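Local coordinates for protein esterase (Xanthomonas oryzae pv. oryzae, PDB 3H2G) that acts as a cell wall-degrading esterase that the bacterium uses in virulence on rice, with an alpha/beta-hydrolase fold, at residues V110-S115 with S383-V388; I232-Y237 with Q273-M278. All coordinates share one frame; numbering follows the deposited sequence.

Contact 1: residues V110-S115 with S383-V388; sequences VTRLAS and SCIVVV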
# COMPACT_ATOMS: atom_id res chain seq x y z
N VAL A 110 10.15 8.72 -7.44
CA VAL A 110 11.07 9.21 -8.46
C VAL A 110 12.30 9.87 -7.84
O VAL A 110 13.43 9.51 -8.14
CB VAL A 110 10.39 10.26 -9.38
CG1 VAL A 110 11.43 10.93 -10.27
CG2 VAL A 110 9.31 9.60 -10.22
N THR A 111 12.06 10.84 -6.96
CA THR A 111 13.13 11.61 -6.33
C THR A 111 14.03 10.91 -5.32
O THR A 111 15.19 11.28 -5.19
CB THR A 111 12.57 12.89 -5.67
OG1 THR A 111 11.75 12.53 -4.55
CG2 THR A 111 11.73 13.67 -6.66
N ARG A 112 13.50 9.92 -4.61
CA ARG A 112 14.30 9.25 -3.59
C ARG A 112 14.79 7.85 -3.94
O ARG A 112 15.82 7.41 -3.44
CB ARG A 112 13.50 9.15 -2.29
CG ARG A 112 12.98 10.47 -1.77
CD ARG A 112 14.10 11.39 -1.33
NE ARG A 112 13.57 12.61 -0.72
CZ ARG A 112 14.30 13.50 -0.07
NH1 ARG A 112 15.61 13.32 0.07
NH2 ARG A 112 13.72 14.56 0.47
N LEU A 113 14.05 7.15 -4.79
CA LEU A 113 14.41 5.78 -5.13
C LEU A 113 14.91 5.56 -6.56
O LEU A 113 16.06 5.15 -6.76
CB LEU A 113 13.21 4.86 -4.85
CG LEU A 113 12.81 4.81 -3.36
CD1 LEU A 113 11.50 4.05 -3.21
CD2 LEU A 113 13.92 4.14 -2.55
N ALA A 114 14.07 5.83 -7.55
CA ALA A 114 14.48 5.65 -8.94
C ALA A 114 15.69 6.51 -9.28
O ALA A 114 16.56 6.10 -10.06
CB ALA A 114 13.32 5.98 -9.88
N SER A 115 15.75 7.70 -8.70
CA SER A 115 16.85 8.63 -8.96
C SER A 115 18.16 8.12 -8.38
O SER A 115 19.23 8.66 -8.68
CB SER A 115 16.54 10.00 -8.36
OG SER A 115 16.59 9.94 -6.95
N SER A 383 9.38 10.52 4.61
CA SER A 383 10.34 10.39 5.69
C SER A 383 10.83 8.95 5.82
O SER A 383 12.03 8.69 5.95
CB SER A 383 9.73 10.83 7.02
OG SER A 383 9.49 12.23 7.03
N CYS A 384 9.89 8.01 5.80
CA CYS A 384 10.24 6.60 5.90
C CYS A 384 10.92 6.06 4.66
O CYS A 384 11.81 5.21 4.75
CB CYS A 384 8.99 5.77 6.20
SG CYS A 384 8.58 5.66 7.97
N ILE A 385 10.50 6.53 3.48
CA ILE A 385 11.15 6.07 2.25
C ILE A 385 12.64 6.39 2.37
O ILE A 385 13.49 5.55 2.07
CB ILE A 385 10.56 6.77 1.00
CG1 ILE A 385 9.21 6.15 0.64
CG2 ILE A 385 11.53 6.65 -0.17
CD1 ILE A 385 8.49 6.85 -0.50
N VAL A 386 12.95 7.60 2.82
CA VAL A 386 14.33 8.01 2.97
C VAL A 386 15.06 7.16 4.02
O VAL A 386 16.15 6.66 3.76
CB VAL A 386 14.43 9.50 3.37
CG1 VAL A 386 15.86 9.87 3.73
CG2 VAL A 386 13.94 10.37 2.22
N VAL A 387 14.43 6.98 5.18
CA VAL A 387 15.03 6.20 6.25
C VAL A 387 15.28 4.73 5.92
O VAL A 387 16.37 4.21 6.17
CB VAL A 387 14.17 6.28 7.54
CG1 VAL A 387 14.65 5.26 8.57
CG2 VAL A 387 14.25 7.69 8.12
N VAL A 388 14.28 4.05 5.35
CA VAL A 388 14.46 2.64 5.02
C VAL A 388 15.47 2.44 3.89
O VAL A 388 16.20 1.45 3.88
CB VAL A 388 13.11 1.97 4.65
CG1 VAL A 388 12.14 2.08 5.83
CG2 VAL A 388 12.52 2.62 3.41
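On one side of the mixed beta-sheet of this alpha/beta-hydrolase fold, the C-terminal helix 376-396 packs beside the short helix 108-114, where R112 and L113 meet I385 and V386. The two helical segments run nearly parallel, at 23°, with axes 10.0 Å apart at closest approach. I385 points its CG2 methyl into the interface, where it lies 3.8 Å from CB of R112. The same methyl reaches L113, whose CG lies 3.9 Å from I385 CG2. Both residues are buried against the sheet: L113 touches L82 and I385 touches W84, both on strand 79-85, and I385 also leans on I205. R112 leaves its helix toward the partner segment and then bends at its second torsion (chi2 -67°), which carries the chain across V386. Its charged end is held by salt bridges to E382, one turn back on the partner helix, and to E38. The bond to E382 is made by NE and probably helps fix the flat group's rotation. The apolar part rests on the valine, with CD 3.7 Å from V386 CG2, and the same methyl sits over one guanidinium face, 3.6 Å above its plane and displaced toward the edge.

Contact 2: residues I232-Y237 with Q273-M278; sequences ILLGSY and QSLTDM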
# COMPACT_ATOMS: atom_id res chain seq x y z
N ILE A 232 -14.19 7.13 9.24
CA ILE A 232 -15.45 6.85 8.55
C ILE A 232 -15.19 6.46 7.10
O ILE A 232 -15.81 5.54 6.58
CB ILE A 232 -16.40 8.06 8.62
CG1 ILE A 232 -16.86 8.25 10.07
CG2 ILE A 232 -17.61 7.84 7.71
CD1 ILE A 232 -17.87 9.35 10.26
N LEU A 233 -14.26 7.16 6.45
CA LEU A 233 -13.91 6.87 5.06
C LEU A 233 -13.18 5.53 4.92
O LEU A 233 -13.58 4.68 4.13
CB LEU A 233 -13.04 8.00 4.50
CG LEU A 233 -13.68 9.38 4.38
CD1 LEU A 233 -12.62 10.42 4.01
CD2 LEU A 233 -14.78 9.34 3.32
N LEU A 234 -12.12 5.35 5.70
CA LEU A 234 -11.34 4.11 5.64
C LEU A 234 -12.14 2.91 6.13
O LEU A 234 -12.05 1.82 5.56
CB LEU A 234 -10.05 4.27 6.46
CG LEU A 234 -9.12 5.39 5.98
CD1 LEU A 234 -7.94 5.54 6.93
CD2 LEU A 234 -8.64 5.08 4.58
N GLY A 235 -12.92 3.11 7.18
CA GLY A 235 -13.74 2.03 7.71
C GLY A 235 -14.79 1.60 6.70
O GLY A 235 -15.05 0.41 6.52
N SER A 236 -15.40 2.58 6.04
CA SER A 236 -16.42 2.29 5.03
C SER A 236 -15.82 1.54 3.85
O SER A 236 -16.41 0.59 3.34
CB SER A 236 -17.09 3.58 4.56
OG SER A 236 -17.82 4.18 5.63
N TYR A 237 -14.64 1.97 3.40
CA TYR A 237 -13.97 1.30 2.28
C TYR A 237 -13.74 -0.17 2.66
O TYR A 237 -14.01 -1.08 1.88
CB TYR A 237 -12.64 1.99 1.98
CG TYR A 237 -12.10 1.80 0.57
CD1 TYR A 237 -11.14 2.66 0.05
CD2 TYR A 237 -12.58 0.78 -0.26
CE1 TYR A 237 -10.67 2.53 -1.25
CE2 TYR A 237 -12.12 0.63 -1.57
CZ TYR A 237 -11.17 1.52 -2.06
OH TYR A 237 -10.71 1.41 -3.36
N GLN A 273 -14.86 9.63 -6.90
CA GLN A 273 -14.21 10.60 -6.02
C GLN A 273 -12.96 10.08 -5.32
O GLN A 273 -12.85 8.90 -5.01
CB GLN A 273 -15.19 11.07 -4.94
CG GLN A 273 -16.29 12.00 -5.42
CD GLN A 273 -17.29 12.31 -4.32
OE1 GLN A 273 -18.20 11.53 -4.06
NE2 GLN A 273 -17.10 13.44 -3.66
N SER A 274 -12.02 10.98 -5.08
CA SER A 274 -10.79 10.63 -4.38
C SER A 274 -11.12 10.79 -2.89
O SER A 274 -12.09 11.47 -2.55
CB SER A 274 -9.67 11.59 -4.75
OG SER A 274 -9.96 12.90 -4.29
N LEU A 275 -10.33 10.17 -2.02
CA LEU A 275 -10.57 10.29 -0.59
C LEU A 275 -10.39 11.74 -0.15
O LEU A 275 -11.09 12.22 0.75
CB LEU A 275 -9.60 9.40 0.19
CG LEU A 275 -9.86 7.90 0.13
CD1 LEU A 275 -8.74 7.15 0.82
CD2 LEU A 275 -11.21 7.60 0.78
N THR A 276 -9.47 12.44 -0.80
CA THR A 276 -9.20 13.84 -0.51
C THR A 276 -10.46 14.66 -0.74
O THR A 276 -10.86 15.47 0.11
CB THR A 276 -8.09 14.40 -1.42
OG1 THR A 276 -6.84 13.78 -1.09
CG2 THR A 276 -7.96 15.91 -1.23
N ASP A 277 -11.09 14.44 -1.89
CA ASP A 277 -12.31 15.14 -2.25
C ASP A 277 -13.42 14.83 -1.25
O ASP A 277 -14.12 15.73 -0.78
CB ASP A 277 -12.73 14.75 -3.67
CG ASP A 277 -14.09 15.31 -4.06
OD1 ASP A 277 -14.49 16.36 -3.50
OD2 ASP A 277 -14.75 14.72 -4.94
N MET A 278 -13.58 13.55 -0.93
CA MET A 278 -14.61 13.15 0.02
C MET A 278 -14.43 13.80 1.38
O MET A 278 -15.40 14.25 2.00
CB MET A 278 -14.62 11.63 0.18
CG MET A 278 -15.19 10.88 -1.00
SD MET A 278 -15.31 9.12 -0.64
CE MET A 278 -14.20 8.44 -1.88
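L233 of helix 231-246 carries most of the packing between this helix and the first turn of helix 275-280, where it lies without any hydrogen bond against L275 and M278. Its CB points toward the partner segment and lies 4.2 Å from CD2 of L275. Beyond CB, CG stands beside the backbone N (chi1 -65°), and the two methyls that branch from it reach different residues. CD1 approaches the backbone of the short helix, 4.0 Å from the carbonyl oxygen of L275. CD2 turns to M278, lying 3.9 Å from its CB and 4.0 Å from its SD. The extended second torsion of M278 (chi2 -174°) carries SD back to the leucine. L275 also serves a second residue of the long helix: its CD1 lies 4.3 Å from CD2 of L234, a looser contact.

The short helix is fixed at its start by S274, the N-cap residue, whose OG accepts the backbone N-H of D277 at 3.1 Å. Q273 adds a bond from NE2 to D277 OD2, which meets the carboxylate from above its plane, while D277 OD1 is bonded to N281. Next to this packing, Y237 stacks on Y138 and meets the ring of F269, and its OH is bonded to the backbone oxygen of E89. Both helices lie in the helical insertion between strands 198-205 and 328-332, a place where alpha/beta-hydrolases commonly carry a cap or lid; L234 touches Y138 and L275 touches T88 in nearby loops, and S236 OG is hydrogen-bonded to Y293 OH on helix 290-293.

In the fold
Contacts 1 and 2 lie well apart, with centres 27 Å and nearest atoms about 17 Å from each other, and they share no helix. Both are partly buried, two of the four touching residues in each being buried. Contact 1 belongs to the hydrolase core, where its helices lie against the sheet and bring together distant parts of the chain; contact 2 lies between two helices in the excursion that separates strands 198-205 and 328-332. Their chemistry differs accordingly: contact 1 adds an arginine, tied to glutamates, to its aliphatic packing, whereas in contact 2 aliphatic side chains and a methionine meet with no hydrogen bond or charge across the interface.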